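Long-range contacts in chemotaxis protein CheX (Vibrio vulnificus, PDB 6VPW), which probably dephosphorylates the phosphorylated response regulator CheY and so helps to reset the chemotaxis signal: residues Ser60-Glu65 and Asn147-Ile152; Arg41-Gly46 and Ser122-Thr127. One frame throughout, in Å; residues are numbered along the deposited sequence.

Interaction 1 of 2, residues Ser60-Glu65 and Asn147-Ile152; sequences SITFDE and NAFIEI
T62 and F149 sit opposite each other as a hydrogen-bonded pair of antiparallel strands, their side chains side by side on one face of the sheet. The F149 ring is brought over its neighbour by a first torsion of 52°, which sets CG between the backbone N and the carbonyl carbon. T62 CB then lies over one ring face, 3.8 Å from the centroid of the F149 ring, a CH-pi contact displaced toward the rim, while T62 CG2 reaches F149 CZ at 3.6 Å. T62 OG1 turns to S45 OG on the adjoining strand and to water 1, which also binds S60 OG and donates to F149 O. S60 OG has a further partner in H130, and E151, whose CB packs on S60 OG, sends its carboxylate away to a salt bridge with K35.

The opposite face is apolar. I61 and I150 run alongside each other, CG1 of I61 4.2 Å from CG1 of I150, and CB of A148 meets the F63 ring obliquely at CD1. L15 of helix 8-23 packs on I150 here.

Between the faces the backbone bonds alternate, S60 with E151 and T62 with F149, each pair joined in both directions; the bond from T62 N to F149 O measures 2.8 Å. Beyond the strand end D64 holds N147 twice. D64 N donates to N147 O at 2.9 Å, and N147 N donates to D64 OD2 at 2.7 Å, approaching from well above the carboxylate plane. The carboxylate thus serves the incoming strand, although D64 stands at the N-cap of helix 65-76. The chemistry is that of a two-faced central strand pair: hydrocarbon lines one face, whereas buried hydroxyls on the other are satisfied by water 1 and neighbouring side chains.

Interaction 2 of 2, residues Arg41-Gly46 and Ser122-Thr127; sequences RGDVSG and SGKGHT
H126 reaches S45 because its first torsion, 70°, sets CG between the backbone N and the carbonyl carbon, swinging the ring across the corner of 41-46. S45 OG meets NE2 of H126 at the ring edge, a hydrogen bond of 2.7 Å. At the other nitrogen, H126 ND1 donates to G123 O at 2.8 Å, so both ring nitrogens are engaged and the rotation of the ring is fixed, with G42 O over one face.

D43 answers from across the turn: its OD1 accepts from G125 N at 2.9 Å, nearly along the C-O axis, its OD2 takes the backbone N-H of E65 at the start of helix 65-76, and its backbone O takes the N-H of G123. R41, bent at its third torsion (67°), hydrogen-bonds through NE to G125 O, 3.0 Å away, in the guanidinium plane. Together these bonds hold the type II turn 123-126 against a classic beta bulge, where D43 and V44 both face F63.

Strand 44-51 continues into the main sheet between strands 56-63 and 114-123, with V44 packed on V91 of helix 85-107, while 41-42 pairs with 126-130; S122 and T127 extend the strand pairing into the second subunit.

How the interactions relate
Interactions 1 and 2 lie with centres about 8 Å apart and meet through strands 44-51 and 56-63, neighbours in the main antiparallel sheet. Their segments alternate along the chain, in the order 41-46, 60-65, 122-127, 147-152, so two contacts that each join parts far apart in sequence, 82 and 76 residues, interleave. T62 with S45 and E65 with D43 form the polar junctions between them, and R41 and G42 also pack against F149 and T62. The centre of interaction 1 is about 5 Å from that of the chain, against about 12 Å for interaction 2, which carries the fold to the outermost strand of this chain, where the sheet continues into the second subunit.

Interaction 1 of 2, residues Ser60-Glu65 and Asn147-Ile152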
loop_
_atom_site.group_PDB
_atom_site.type_symbol
_atom_site.label_atom_id
_atom_site.label_comp_id
_atom_site.label_asym_id
_atom_site.label_seq_id
_atom_site.Cartn_x
_atom_site.Cartn_y
_atom_site.Cartn_z
ATOM N N SER A 60 -2.574 -4.922 5.136
ATOM C CA SER A 60 -2.580 -3.522 5.613
ATOM C C SER A 60 -2.985 -3.519 7.093
ATOM O O SER A 60 -3.751 -4.411 7.507
ATOM C CB SER A 60 -3.482 -2.632 4.791
ATOM O OG SER A 60 -4.815 -3.122 4.771
ATOM N N ILE A 61 -2.360 -2.631 7.857
ATOM C CA ILE A 61 -2.734 -2.369 9.268
ATOM C C ILE A 61 -3.135 -0.909 9.303
ATOM O O ILE A 61 -2.290 -0.063 8.943
ATOM C CB ILE A 61 -1.596 -2.623 10.269
ATOM C CG1 ILE A 61 -0.956 -3.999 10.089
ATOM C CG2 ILE A 61 -2.132 -2.422 11.675
ATOM C CD1 ILE A 61 0.271 -4.197 10.944
ATOM N N THR A 62 -4.362 -0.640 9.731
ATOM C CA THR A 62 -4.861 0.751 9.779
ATOM C C THR A 62 -5.130 1.105 11.235
ATOM O O THR A 62 -5.758 0.269 11.931
ATOM C CB THR A 62 -6.117 0.884 8.913
ATOM O OG1 THR A 62 -5.739 0.578 7.564
ATOM C CG2 THR A 62 -6.719 2.266 9.017
ATOM N N PHE A 63 -4.699 2.300 11.642
ATOM C CA PHE A 63 -4.886 2.779 13.031
ATOM C C PHE A 63 -5.620 4.115 13.082
ATOM O O PHE A 63 -5.357 5.005 12.235
ATOM C CB PHE A 63 -3.533 3.046 13.699
ATOM C CG PHE A 63 -2.630 1.849 13.825
ATOM C CD1 PHE A 63 -2.705 1.018 14.927
ATOM C CD2 PHE A 63 -1.727 1.538 12.823
ATOM C CE1 PHE A 63 -1.871 -0.082 15.040
ATOM C CE2 PHE A 63 -0.889 0.444 12.941
ATOM C CZ PHE A 63 -0.948 -0.350 14.060
ATOM N N ASP A 64 -6.470 4.258 14.103
ATOM C CA ASP A 64 -7.023 5.590 14.454
ATOM C C ASP A 64 -5.845 6.409 14.985
ATOM O O ASP A 64 -4.937 5.798 15.603
ATOM C CB ASP A 64 -8.136 5.501 15.506
ATOM C CG ASP A 64 -9.439 4.937 14.971
ATOM O OD1 ASP A 64 -9.550 4.823 13.751
ATOM O OD2 ASP A 64 -10.327 4.616 15.785
ATOM N N GLU A 65 -5.868 7.731 14.788
ATOM C CA GLU A 65 -4.760 8.607 15.254
ATOM C C GLU A 65 -4.531 8.413 16.754
ATOM O O GLU A 65 -3.356 8.254 17.152
ATOM C CB GLU A 65 -5.068 10.075 14.934
ATOM C CG GLU A 65 -4.012 11.044 15.427
ATOM C CD GLU A 65 -4.147 12.447 14.858
ATOM O OE1 GLU A 65 -3.288 13.295 15.170
ATOM O OE2 GLU A 65 -5.099 12.681 14.092
ATOM N N ASN A 147 -9.523 2.579 17.432
ATOM C CA ASN A 147 -9.681 1.276 16.754
ATOM C C ASN A 147 -8.599 1.094 15.684
ATOM O O ASN A 147 -7.894 2.069 15.319
ATOM C CB ASN A 147 -11.094 1.153 16.171
ATOM C CG ASN A 147 -12.186 1.224 17.222
ATOM O OD1 ASN A 147 -11.979 0.884 18.387
ATOM N ND2 ASN A 147 -13.365 1.655 16.818
ATOM N N ALA A 148 -8.470 -0.144 15.233
ATOM C CA ALA A 148 -7.509 -0.490 14.176
ATOM C C ALA A 148 -8.092 -1.655 13.390
ATOM O O ALA A 148 -9.099 -2.240 13.829
ATOM C CB ALA A 148 -6.175 -0.859 14.781
ATOM N N PHE A 149 -7.497 -1.963 12.252
ATOM C CA PHE A 149 -7.940 -3.199 11.580
ATOM C C PHE A 149 -6.844 -3.656 10.629
ATOM O O PHE A 149 -6.060 -2.831 10.101
ATOM C CB PHE A 149 -9.311 -3.045 10.915
ATOM C CG PHE A 149 -9.436 -1.871 9.993
ATOM C CD1 PHE A 149 -9.033 -1.967 8.667
ATOM C CD2 PHE A 149 -9.944 -0.667 10.451
ATOM C CE1 PHE A 149 -9.136 -0.875 7.813
ATOM C CE2 PHE A 149 -10.040 0.424 9.599
ATOM C CZ PHE A 149 -9.646 0.316 8.283
ATOM N N ILE A 150 -6.759 -4.968 10.518
ATOM C CA ILE A 150 -5.855 -5.625 9.544
ATOM C C ILE A 150 -6.730 -6.060 8.377
ATOM O O ILE A 150 -7.863 -6.553 8.628
ATOM C CB ILE A 150 -5.127 -6.843 10.130
ATOM C CG1 ILE A 150 -4.159 -6.444 11.237
ATOM C CG2 ILE A 150 -4.411 -7.626 9.024
ATOM C CD1 ILE A 150 -3.603 -7.623 11.988
ATOM N N GLU A 151 -6.249 -5.831 7.161
ATOM C CA GLU A 151 -6.946 -6.401 5.990
ATOM C C GLU A 151 -5.904 -7.248 5.278
ATOM O O GLU A 151 -4.700 -6.820 5.189
ATOM C CB GLU A 151 -7.579 -5.358 5.075
ATOM C CG GLU A 151 -8.769 -4.650 5.683
ATOM C CD GLU A 151 -9.532 -3.814 4.670
ATOM O OE1 GLU A 151 -10.345 -2.970 5.089
ATOM O OE2 GLU A 151 -9.320 -4.022 3.472
ATOM N N ILE A 152 -6.329 -8.410 4.799
ATOM C CA ILE A 152 -5.339 -9.297 4.139
ATOM C C ILE A 152 -6.025 -9.986 2.966
ATOM O O ILE A 152 -7.251 -10.211 3.035
ATOM C CB ILE A 152 -4.748 -10.259 5.182
ATOM C CG1 ILE A 152 -3.427 -10.867 4.723
ATOM C CG2 ILE A 152 -5.761 -11.318 5.592
ATOM C CD1 ILE A 152 -2.603 -11.379 5.880
HETATM O O HOH W 1 -6.008 -2.149 7.089
#

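Interaction 2 of 2, residues Arg41-Gly46 and Ser122-Thr127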
loop_
_atom_site.group_PDB
_atom_site.type_symbol
_atom_site.label_atom_id
_atom_site.label_comp_id
_atom_site.label_asym_id
_atom_site.label_seq_id
_atom_site.Cartn_x
_atom_site.Cartn_y
_atom_site.Cartn_z
ATOM N N ARG A 41 -12.361 2.754 7.976
ATOM C CA ARG A 41 -11.548 3.989 7.852
ATOM C C ARG A 41 -10.492 4.065 8.960
ATOM O O ARG A 41 -10.707 3.490 10.042
ATOM C CB ARG A 41 -12.487 5.196 7.881
ATOM C CG ARG A 41 -13.435 5.254 6.692
ATOM C CD ARG A 41 -14.500 6.318 6.844
ATOM N NE ARG A 41 -13.938 7.658 6.807
ATOM C CZ ARG A 41 -14.601 8.763 7.132
ATOM N NH1 ARG A 41 -15.855 8.696 7.547
ATOM N NH2 ARG A 41 -14.000 9.936 7.061
ATOM N N GLY A 42 -9.417 4.806 8.702
ATOM C CA GLY A 42 -8.356 5.026 9.695
ATOM C C GLY A 42 -7.563 6.273 9.361
ATOM O O GLY A 42 -7.863 6.899 8.327
ATOM N N ASP A 43 -6.525 6.561 10.145
ATOM C CA ASP A 43 -5.781 7.835 9.984
ATOM C C ASP A 43 -4.359 7.566 9.508
ATOM O O ASP A 43 -3.763 8.453 8.865
ATOM C CB ASP A 43 -5.859 8.629 11.287
ATOM C CG ASP A 43 -7.296 8.878 11.729
ATOM O OD1 ASP A 43 -8.136 9.263 10.865
ATOM O OD2 ASP A 43 -7.579 8.636 12.913
ATOM N N VAL A 44 -3.827 6.394 9.828
ATOM C CA VAL A 44 -2.455 6.042 9.378
ATOM C C VAL A 44 -2.432 4.535 9.134
ATOM O O VAL A 44 -2.927 3.780 9.984
ATOM C CB VAL A 44 -1.367 6.553 10.349
ATOM C CG1 VAL A 44 -1.473 5.951 11.743
ATOM C CG2 VAL A 44 0.030 6.341 9.780
ATOM N N SER A 45 -1.939 4.128 7.964
ATOM C CA SER A 45 -1.902 2.693 7.600
ATOM C C SER A 45 -0.516 2.287 7.111
ATOM O O SER A 45 0.161 3.124 6.446
ATOM C CB SER A 45 -2.894 2.381 6.516
ATOM O OG SER A 45 -4.210 2.725 6.890
ATOM N N GLY A 46 -0.120 1.068 7.469
ATOM C CA GLY A 46 1.068 0.384 6.926
ATOM C C GLY A 46 0.591 -0.644 5.910
ATOM O O GLY A 46 -0.415 -1.348 6.201
ATOM N N SER A 122 -0.929 8.376 5.259
ATOM C CA SER A 122 -1.477 9.261 6.313
ATOM C C SER A 122 -2.605 10.095 5.708
ATOM O O SER A 122 -2.424 10.665 4.614
ATOM C CB SER A 122 -0.416 10.147 6.935
ATOM O OG SER A 122 0.692 9.373 7.379
ATOM N N GLY A 123 -3.712 10.179 6.428
ATOM C CA GLY A 123 -4.859 10.957 5.946
ATOM C C GLY A 123 -6.024 10.698 6.849
ATOM O O GLY A 123 -6.334 9.523 7.062
ATOM N N LYS A 124 -6.606 11.761 7.395
ATOM C CA LYS A 124 -7.723 11.596 8.353
ATOM C C LYS A 124 -8.860 10.847 7.652
ATOM O O LYS A 124 -9.281 11.292 6.592
ATOM C CB LYS A 124 -8.182 12.965 8.855
ATOM C CG LYS A 124 -9.114 12.950 10.059
ATOM C CD LYS A 124 -8.406 12.693 11.373
ATOM C CE LYS A 124 -9.264 13.031 12.573
ATOM N NZ LYS A 124 -8.503 12.907 13.839
ATOM N N GLY A 125 -9.264 9.704 8.195
ATOM C CA GLY A 125 -10.422 8.959 7.669
ATOM C C GLY A 125 -10.233 8.380 6.279
ATOM O O GLY A 125 -11.253 8.192 5.616
ATOM N N HIS A 126 -9.002 8.054 5.864
ATOM C CA HIS A 126 -8.816 7.418 4.529
ATOM C C HIS A 126 -9.326 5.968 4.553
ATOM O O HIS A 126 -9.429 5.375 5.674
ATOM C CB HIS A 126 -7.347 7.463 4.091
ATOM C CG HIS A 126 -6.446 6.564 4.869
ATOM N ND1 HIS A 126 -5.657 7.026 5.894
ATOM C CD2 HIS A 126 -6.189 5.238 4.763
ATOM C CE1 HIS A 126 -4.958 6.015 6.395
ATOM N NE2 HIS A 126 -5.275 4.911 5.732
ATOM N N THR A 127 -9.626 5.402 3.378
ATOM C CA THR A 127 -10.092 3.991 3.294
ATOM C C THR A 127 -9.105 3.162 2.474
ATOM O O THR A 127 -8.421 3.730 1.607
ATOM C CB THR A 127 -11.496 3.886 2.675
ATOM O OG1 THR A 127 -11.436 4.443 1.369
ATOM C CG2 THR A 127 -12.554 4.629 3.450
#